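Local coordinates for protein glutathione S-transferase (Lodderomyces elongisporus, PDB 4IVF) that probably acts as a glutathione transferase of the Ure2p-like group, binding two molecules of glutathione in each subunit, at residues F[148-159]-F[193-204]. Sequence-based numbering, arbitrary orientation.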
ATOM      1  N   LYS F 148       1.731  12.482  12.654  1.00 12.78           N
ATOM      2  CA  LYS F 148       2.880  12.580  13.540  1.00 15.23           C
ATOM      3  C   LYS F 148       3.232  11.210  14.111  1.00 16.74           C
ATOM      4  O   LYS F 148       4.407  10.912  14.326  1.00 18.38           O
ATOM      5  CB  LYS F 148       2.615  13.573  14.672  1.00 11.61           C
ATOM      6  CG  LYS F 148       2.680  15.028  14.257  1.00 23.40           C
ATOM      7  CD  LYS F 148       2.107  15.899  15.372  1.00 29.71           C
ATOM      8  CE  LYS F 148       2.321  17.375  15.124  1.00 31.39           C
ATOM      9  NZ  LYS F 148       1.530  18.185  16.097  1.00 33.09           N
ATOM     10  N   ARG F 149       2.214  10.384  14.358  1.00 16.99           N
ATOM     11  CA  ARG F 149       2.452   9.032  14.833  1.00 21.10           C
ATOM     12  C   ARG F 149       3.337   8.276  13.834  1.00 21.34           C
ATOM     13  O   ARG F 149       4.325   7.645  14.218  1.00 19.54           O
ATOM     14  CB  ARG F 149       1.135   8.273  15.038  1.00 18.96           C
ATOM     15  CG  ARG F 149       1.336   6.910  15.714  1.00 18.14           C
ATOM     16  CD  ARG F 149       0.119   5.980  15.599  1.00 16.66           C
ATOM     17  NE  ARG F 149      -0.126   5.526  14.230  1.00 14.33           N
ATOM     18  CZ  ARG F 149       0.489   4.490  13.656  1.00 14.93           C
ATOM     19  NH1 ARG F 149       1.406   3.788  14.321  1.00 13.70           N
ATOM     20  NH2 ARG F 149       0.206   4.167  12.406  1.00 13.64           N
ATOM     21  N   ILE F 150       2.979   8.373  12.554  1.00 13.19           N
ATOM     22  CA  ILE F 150       3.625   7.610  11.491  1.00 14.48           C
ATOM     23  C   ILE F 150       5.088   8.013  11.236  1.00 11.58           C
ATOM     24  O   ILE F 150       5.938   7.172  10.968  1.00 15.50           O
ATOM     25  CB  ILE F 150       2.791   7.677  10.190  1.00 10.93           C
ATOM     26  CG1 ILE F 150       1.533   6.830  10.343  1.00  8.74           C
ATOM     27  CG2 ILE F 150       3.582   7.166   9.000  1.00 10.05           C
ATOM     28  CD1 ILE F 150       0.489   7.131   9.315  1.00 10.47           C
ATOM     29  N   TYR F 151       5.374   9.303  11.332  1.00 10.83           N
ATOM     30  CA  TYR F 151       6.730   9.776  11.198  1.00 11.20           C
ATOM     31  C   TYR F 151       7.567   9.368  12.401  1.00 14.56           C
ATOM     32  O   TYR F 151       8.766   9.118  12.272  1.00 15.04           O
ATOM     33  CB  TYR F 151       6.755  11.283  10.961  1.00 10.41           C
ATOM     34  CG  TYR F 151       6.438  11.601   9.516  1.00 19.20           C
ATOM     35  CD1 TYR F 151       5.150  11.929   9.120  1.00 14.32           C
ATOM     36  CD2 TYR F 151       7.420  11.517   8.540  1.00 17.54           C
ATOM     37  CE1 TYR F 151       4.853  12.187   7.796  1.00 14.81           C
ATOM     38  CE2 TYR F 151       7.132  11.774   7.213  1.00 19.05           C
ATOM     39  CZ  TYR F 151       5.848  12.117   6.851  1.00 16.41           C
ATOM     40  OH  TYR F 151       5.557  12.386   5.537  1.00 18.67           O
ATOM     41  N   GLY F 152       6.920   9.277  13.557  1.00 11.24           N
ATOM     42  CA  GLY F 152       7.558   8.746  14.746  1.00 16.96           C
ATOM     43  C   GLY F 152       7.981   7.303  14.545  1.00 17.26           C
ATOM     44  O   GLY F 152       9.029   6.881  15.019  1.00 23.15           O
ATOM     45  N   VAL F 153       7.164   6.542  13.829  1.00 11.68           N
ATOM     46  CA  VAL F 153       7.479   5.147  13.551  1.00 14.16           C
ATOM     47  C   VAL F 153       8.667   5.070  12.599  1.00 14.60           C
ATOM     48  O   VAL F 153       9.622   4.323  12.837  1.00 13.53           O
ATOM     49  CB  VAL F 153       6.276   4.401  12.933  1.00 19.22           C
ATOM     50  CG1 VAL F 153       6.671   2.977  12.540  1.00 10.74           C
ATOM     51  CG2 VAL F 153       5.098   4.396  13.894  1.00 10.89           C
ATOM     52  N   PHE F 154       8.612   5.852  11.524  1.00 10.62           N
ATOM     53  CA  PHE F 154       9.751   5.954  10.614  1.00 24.33           C
ATOM     54  C   PHE F 154      11.044   6.416  11.319  1.00 23.15           C
ATOM     55  O   PHE F 154      12.145   6.043  10.906  1.00 17.11           O
ATOM     56  CB  PHE F 154       9.433   6.876   9.439  1.00 10.20           C
ATOM     57  CG  PHE F 154       8.622   6.225   8.342  1.00 20.36           C
ATOM     58  CD1 PHE F 154       9.163   5.192   7.570  1.00 19.95           C
ATOM     59  CD2 PHE F 154       7.332   6.675   8.048  1.00 22.86           C
ATOM     60  CE1 PHE F 154       8.415   4.599   6.533  1.00 16.35           C
ATOM     61  CE2 PHE F 154       6.573   6.096   7.018  1.00 16.60           C
ATOM     62  CZ  PHE F 154       7.111   5.058   6.257  1.00 12.69           C
ATOM     63  N   GLU F 155      10.908   7.233  12.367  1.00 18.30           N
ATOM     64  CA  GLU F 155      12.057   7.653  13.164  1.00 18.49           C
ATOM     65  C   GLU F 155      12.604   6.456  13.936  1.00 19.98           C
ATOM     66  O   GLU F 155      13.814   6.257  14.008  1.00 18.25           O
ATOM     67  CB  GLU F 155      11.664   8.781  14.118  1.00 13.53           C
ATOM     68  CG  GLU F 155      12.776   9.331  14.977  1.00 21.94           C
ATOM     69  CD  GLU F 155      13.825  10.097  14.185  1.00 25.50           C
ATOM     70  OE1 GLU F 155      13.676  10.228  12.952  1.00 26.97           O
ATOM     71  OE2 GLU F 155      14.802  10.574  14.802  1.00 24.45           O
ATOM     72  N   ASP F 156      11.703   5.664  14.515  1.00 14.19           N
ATOM     73  CA  ASP F 156      12.096   4.440  15.182  1.00 19.45           C
ATOM     74  C   ASP F 156      12.797   3.470  14.213  1.00 18.83           C
ATOM     75  O   ASP F 156      13.824   2.881  14.554  1.00 14.70           O
ATOM     76  CB  ASP F 156      10.891   3.763  15.836  1.00 24.73           C
ATOM     77  CG  ASP F 156      11.298   2.611  16.735  1.00 27.28           C
ATOM     78  OD1 ASP F 156      12.499   2.530  17.058  1.00 30.49           O
ATOM     79  OD2 ASP F 156      10.435   1.796  17.122  1.00 27.45           O
ATOM     80  N   ILE F 157      12.241   3.318  13.014  1.00 13.93           N
ATOM     81  CA  ILE F 157      12.815   2.443  11.993  1.00 14.90           C
ATOM     82  C   ILE F 157      14.259   2.845  11.682  1.00 23.79           C
ATOM     83  O   ILE F 157      15.175   2.000  11.695  1.00 21.50           O
ATOM     84  CB  ILE F 157      11.938   2.424  10.709  1.00 24.18           C
ATOM     85  CG1 ILE F 157      10.607   1.751  11.010  1.00 11.49           C
ATOM     86  CG2 ILE F 157      12.626   1.674   9.588  1.00 11.82           C
ATOM     87  CD1 ILE F 157       9.633   1.802   9.890  1.00 10.71           C
ATOM     88  N   LEU F 158      14.465   4.142  11.451  1.00 13.33           N
ATOM     89  CA  LEU F 158      15.804   4.662  11.215  1.00 14.06           C
ATOM     90  C   LEU F 158      16.748   4.396  12.378  1.00 19.79           C
ATOM     91  O   LEU F 158      17.930   4.123  12.166  1.00 18.62           O
ATOM     92  CB  LEU F 158      15.762   6.161  10.926  1.00 27.95           C
ATOM     93  CG  LEU F 158      15.232   6.572   9.557  1.00 18.42           C
ATOM     94  CD1 LEU F 158      15.148   8.071   9.486  1.00 13.36           C
ATOM     95  CD2 LEU F 158      16.134   6.038   8.463  1.00 14.90           C
ATOM     96  N   SER F 159      16.223   4.466  13.601  1.00 15.56           N
ATOM     97  CA  SER F 159      17.025   4.267  14.809  1.00 18.89           C
ATOM     98  C   SER F 159      17.516   2.826  14.939  1.00 18.59           C
ATOM     99  O   SER F 159      18.531   2.560  15.587  1.00 22.00           O
ATOM    100  CB  SER F 159      16.240   4.662  16.063  1.00 17.19           C
ATOM    101  OG  SER F 159      15.313   3.653  16.408  1.00 16.82           O
ATOM    102  N   ILE F 193       4.526  21.252   9.850  1.00 22.98           N
ATOM    103  CA  ILE F 193       5.189  20.210  10.614  1.00 23.08           C
ATOM    104  C   ILE F 193       6.670  20.174  10.234  1.00 23.74           C
ATOM    105  O   ILE F 193       7.035  19.842   9.106  1.00 15.22           O
ATOM    106  CB  ILE F 193       4.536  18.845  10.379  1.00 19.15           C
ATOM    107  CG1 ILE F 193       3.129  18.834  10.968  1.00 16.30           C
ATOM    108  CG2 ILE F 193       5.359  17.741  11.015  1.00 19.62           C
ATOM    109  CD1 ILE F 193       2.307  17.613  10.541  1.00 17.33           C
ATOM    110  N   ASP F 194       7.520  20.553  11.179  1.00 18.23           N
ATOM    111  CA  ASP F 194       8.946  20.561  10.941  1.00 19.55           C
ATOM    112  C   ASP F 194       9.437  19.128  11.102  1.00 20.19           C
ATOM    113  O   ASP F 194       9.305  18.546  12.178  1.00 15.37           O
ATOM    114  CB  ASP F 194       9.626  21.480  11.962  1.00 21.25           C
ATOM    115  CG  ASP F 194      11.110  21.673  11.688  1.00 21.02           C
ATOM    116  OD1 ASP F 194      11.667  21.039  10.756  1.00 26.48           O
ATOM    117  OD2 ASP F 194      11.725  22.460  12.422  1.00 22.99           O
ATOM    118  N   ILE F 195      10.003  18.559  10.041  1.00 16.63           N
ATOM    119  CA  ILE F 195      10.467  17.177  10.091  1.00 14.19           C
ATOM    120  C   ILE F 195      11.733  17.062  10.964  1.00 16.62           C
ATOM    121  O   ILE F 195      12.149  15.969  11.334  1.00 17.13           O
ATOM    122  CB  ILE F 195      10.715  16.618   8.676  1.00 13.68           C
ATOM    123  CG1 ILE F 195      10.865  15.096   8.710  1.00 29.41           C
ATOM    124  CG2 ILE F 195      11.927  17.285   8.048  1.00 14.16           C
ATOM    125  CD1 ILE F 195      11.211  14.483   7.373  1.00 27.91           C
ATOM    126  N   ASN F 196      12.326  18.200  11.315  1.00 19.95           N
ATOM    127  CA  ASN F 196      13.547  18.187  12.114  1.00 20.70           C
ATOM    128  C   ASN F 196      13.304  17.796  13.561  1.00 19.41           C
ATOM    129  O   ASN F 196      14.238  17.429  14.271  1.00 17.83           O
ATOM    130  CB  ASN F 196      14.286  19.521  12.018  1.00 21.43           C
ATOM    131  CG  ASN F 196      15.085  19.634  10.748  1.00 19.40           C
ATOM    132  OD1 ASN F 196      15.540  18.631  10.219  1.00 18.25           O
ATOM    133  ND2 ASN F 196      15.249  20.852  10.240  1.00 24.80           N
ATOM    134  N   GLN F 197      12.044  17.841  13.988  1.00 22.42           N
ATOM    135  CA  GLN F 197      11.689  17.373  15.324  1.00 24.01           C
ATOM    136  C   GLN F 197      11.997  15.873  15.490  1.00 20.91           C
ATOM    137  O   GLN F 197      12.157  15.392  16.605  1.00 20.93           O
ATOM    138  CB  GLN F 197      10.223  17.675  15.636  1.00 17.95           C
ATOM    139  CG  GLN F 197       9.229  16.750  14.942  1.00 20.53           C
ATOM    140  CD  GLN F 197       7.806  17.276  15.020  1.00 22.82           C
ATOM    141  OE1 GLN F 197       7.002  16.831  15.846  1.00 21.35           O
ATOM    142  NE2 GLN F 197       7.492  18.244  14.167  1.00 19.96           N
ATOM    143  N   TRP F 198      12.053  15.142  14.377  1.00 17.74           N
ATOM    144  CA  TRP F 198      12.555  13.768  14.374  1.00 14.17           C
ATOM    145  C   TRP F 198      13.954  13.817  13.775  1.00 14.92           C
ATOM    146  O   TRP F 198      14.111  13.829  12.553  1.00 16.46           O
ATOM    147  CB  TRP F 198      11.652  12.841  13.559  1.00 13.43           C
ATOM    148  CG  TRP F 198      10.199  12.860  13.976  1.00 16.32           C
ATOM    149  CD1 TRP F 198       9.647  12.224  15.048  1.00 16.53           C
ATOM    150  CD2 TRP F 198       9.123  13.543  13.320  1.00 15.21           C
ATOM    151  NE1 TRP F 198       8.295  12.471  15.105  1.00 14.49           N
ATOM    152  CE2 TRP F 198       7.949  13.279  14.053  1.00 18.87           C
ATOM    153  CE3 TRP F 198       9.040  14.363  12.189  1.00 14.34           C
ATOM    154  CZ2 TRP F 198       6.710  13.802  13.691  1.00 13.66           C
ATOM    155  CZ3 TRP F 198       7.813  14.873  11.829  1.00 13.42           C
ATOM    156  CH2 TRP F 198       6.665  14.593  12.578  1.00 15.29           C
ATOM    157  N   PRO F 199      14.985  13.856  14.641  1.00 18.47           N
ATOM    158  CA  PRO F 199      16.330  14.247  14.196  1.00 18.03           C
ATOM    159  C   PRO F 199      16.952  13.291  13.181  1.00 20.43           C
ATOM    160  O   PRO F 199      17.635  13.748  12.270  1.00 20.18           O
ATOM    161  CB  PRO F 199      17.138  14.311  15.505  1.00 17.52           C
ATOM    162  CG  PRO F 199      16.372  13.470  16.473  1.00 24.14           C
ATOM    163  CD  PRO F 199      14.923  13.617  16.096  1.00 15.29           C
ATOM    164  N   LEU F 200      16.710  11.992  13.317  1.00 20.49           N
ATOM    165  CA  LEU F 200      17.201  11.045  12.325  1.00 14.40           C
ATOM    166  C   LEU F 200      16.534  11.262  10.954  1.00 13.93           C
ATOM    167  O   LEU F 200      17.213  11.285   9.930  1.00 15.06           O
ATOM    168  CB  LEU F 200      17.012   9.604  12.798  1.00 17.20           C
ATOM    169  CG  LEU F 200      17.720   9.185  14.092  1.00 21.31           C
ATOM    170  CD1 LEU F 200      17.466   7.725  14.326  1.00 17.33           C
ATOM    171  CD2 LEU F 200      19.219   9.470  14.037  1.00 15.38           C
ATOM    172  N   LEU F 201      15.217  11.426  10.937  1.00 13.42           N
ATOM    173  CA  LEU F 201      14.514  11.758   9.692  1.00 17.46           C
ATOM    174  C   LEU F 201      15.046  13.055   9.078  1.00 16.25           C
ATOM    175  O   LEU F 201      15.259  13.136   7.865  1.00 20.01           O
ATOM    176  CB  LEU F 201      13.014  11.875   9.928  1.00 13.93           C
ATOM    177  CG  LEU F 201      12.182  10.596   9.954  1.00 15.32           C
ATOM    178  CD1 LEU F 201      10.754  10.931  10.348  1.00 13.84           C
ATOM    179  CD2 LEU F 201      12.201   9.907   8.592  1.00 14.28           C
ATOM    180  N   GLY F 202      15.260  14.064   9.924  1.00 14.91           N
ATOM    181  CA  GLY F 202      15.826  15.328   9.494  1.00 14.82           C
ATOM    182  C   GLY F 202      17.125  15.188   8.725  1.00 15.30           C
ATOM    183  O   GLY F 202      17.318  15.859   7.725  1.00 16.10           O
ATOM    184  N   LYS F 203      18.028  14.323   9.187  1.00 15.48           N
ATOM    185  CA  LYS F 203      19.307  14.108   8.499  1.00 17.44           C
ATOM    186  C   LYS F 203      19.112  13.314   7.211  1.00 15.66           C
ATOM    187  O   LYS F 203      19.713  13.611   6.174  1.00 27.81           O
ATOM    188  CB  LYS F 203      20.292  13.359   9.407  1.00 18.19           C
ATOM    189  CG  LYS F 203      20.818  14.143  10.592  1.00 26.96           C
ATOM    190  CD  LYS F 203      21.471  13.200  11.605  1.00 37.00           C
ATOM    191  CE  LYS F 203      22.465  13.923  12.509  1.00 44.92           C
ATOM    192  NZ  LYS F 203      23.859  13.350  12.433  1.00 47.93           N
ATOM    193  N   TRP F 204      18.283  12.283   7.306  1.00 14.84           N
ATOM    194  CA  TRP F 204      17.907  11.452   6.173  1.00 20.41           C
ATOM    195  C   TRP F 204      17.275  12.327   5.082  1.00 24.36           C
ATOM    196  O   TRP F 204      17.663  12.261   3.905  1.00 26.15           O
ATOM    197  CB  TRP F 204      16.940  10.369   6.667  1.00 17.63           C
ATOM    198  CG  TRP F 204      16.139   9.644   5.616  1.00 14.73           C
ATOM    199  CD1 TRP F 204      16.476   8.487   4.987  1.00 20.20           C
ATOM    200  CD2 TRP F 204      14.844  10.009   5.121  1.00 14.04           C
ATOM    201  NE1 TRP F 204      15.482   8.115   4.114  1.00 17.95           N
ATOM    202  CE2 TRP F 204      14.472   9.037   4.173  1.00 15.47           C
ATOM    203  CE3 TRP F 204      13.970  11.078   5.377  1.00 13.42           C
ATOM    204  CZ2 TRP F 204      13.261   9.094   3.476  1.00 15.45           C
ATOM    205  CZ3 TRP F 204      12.771  11.139   4.672  1.00 16.48           C
ATOM    206  CH2 TRP F 204      12.427  10.148   3.743  1.00 11.89           C
TER
HETATM  207  O   HOH W   1       5.960  11.532  16.462  1.00 19.60           O
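The carboxylate of Glu155 grips the first turn of helix 199-209 with both oxygens: OE1 accepts from Leu201 N and OE2 from Leu200 N, each at 2.8 Å, bent to 149°, and through its syn lone pair. This bidentate grip joins two helices of the all-helical C-terminal domain of the glutathione transferase fold; segments 148-159 and 199-204 cross at 79°. The negative charge beside the N-terminal end of helix 199-209 probably interacts favourably with the helix dipole. The Glu155 chain leaves with CG anti to the backbone N, then bends at chi2 (69°), which carries the carboxylate across Trp198 CB to the amides of the first turn. Trp198, the N-cap residue, lays its indole against helix 137-159: Tyr151 CB sits over one face, 3.6 Å from the centroid of the six-membered ring in a CH-pi contact, while Gln197 CG covers the opposite face. Deeper in, Leu201 fits as a knob among Tyr151, Phe154, Glu155 and Leu158; its CD1 meets the Tyr151 ring at the edge and its CD2 lies 3.6 Å from Leu158 CD1. Tyr151 OH reaches Gln122 on helix 102-131. At the indole edge, a water accepts from Trp198 NE1 (2.9 Å) and donates to Lys148 O (2.7 Å).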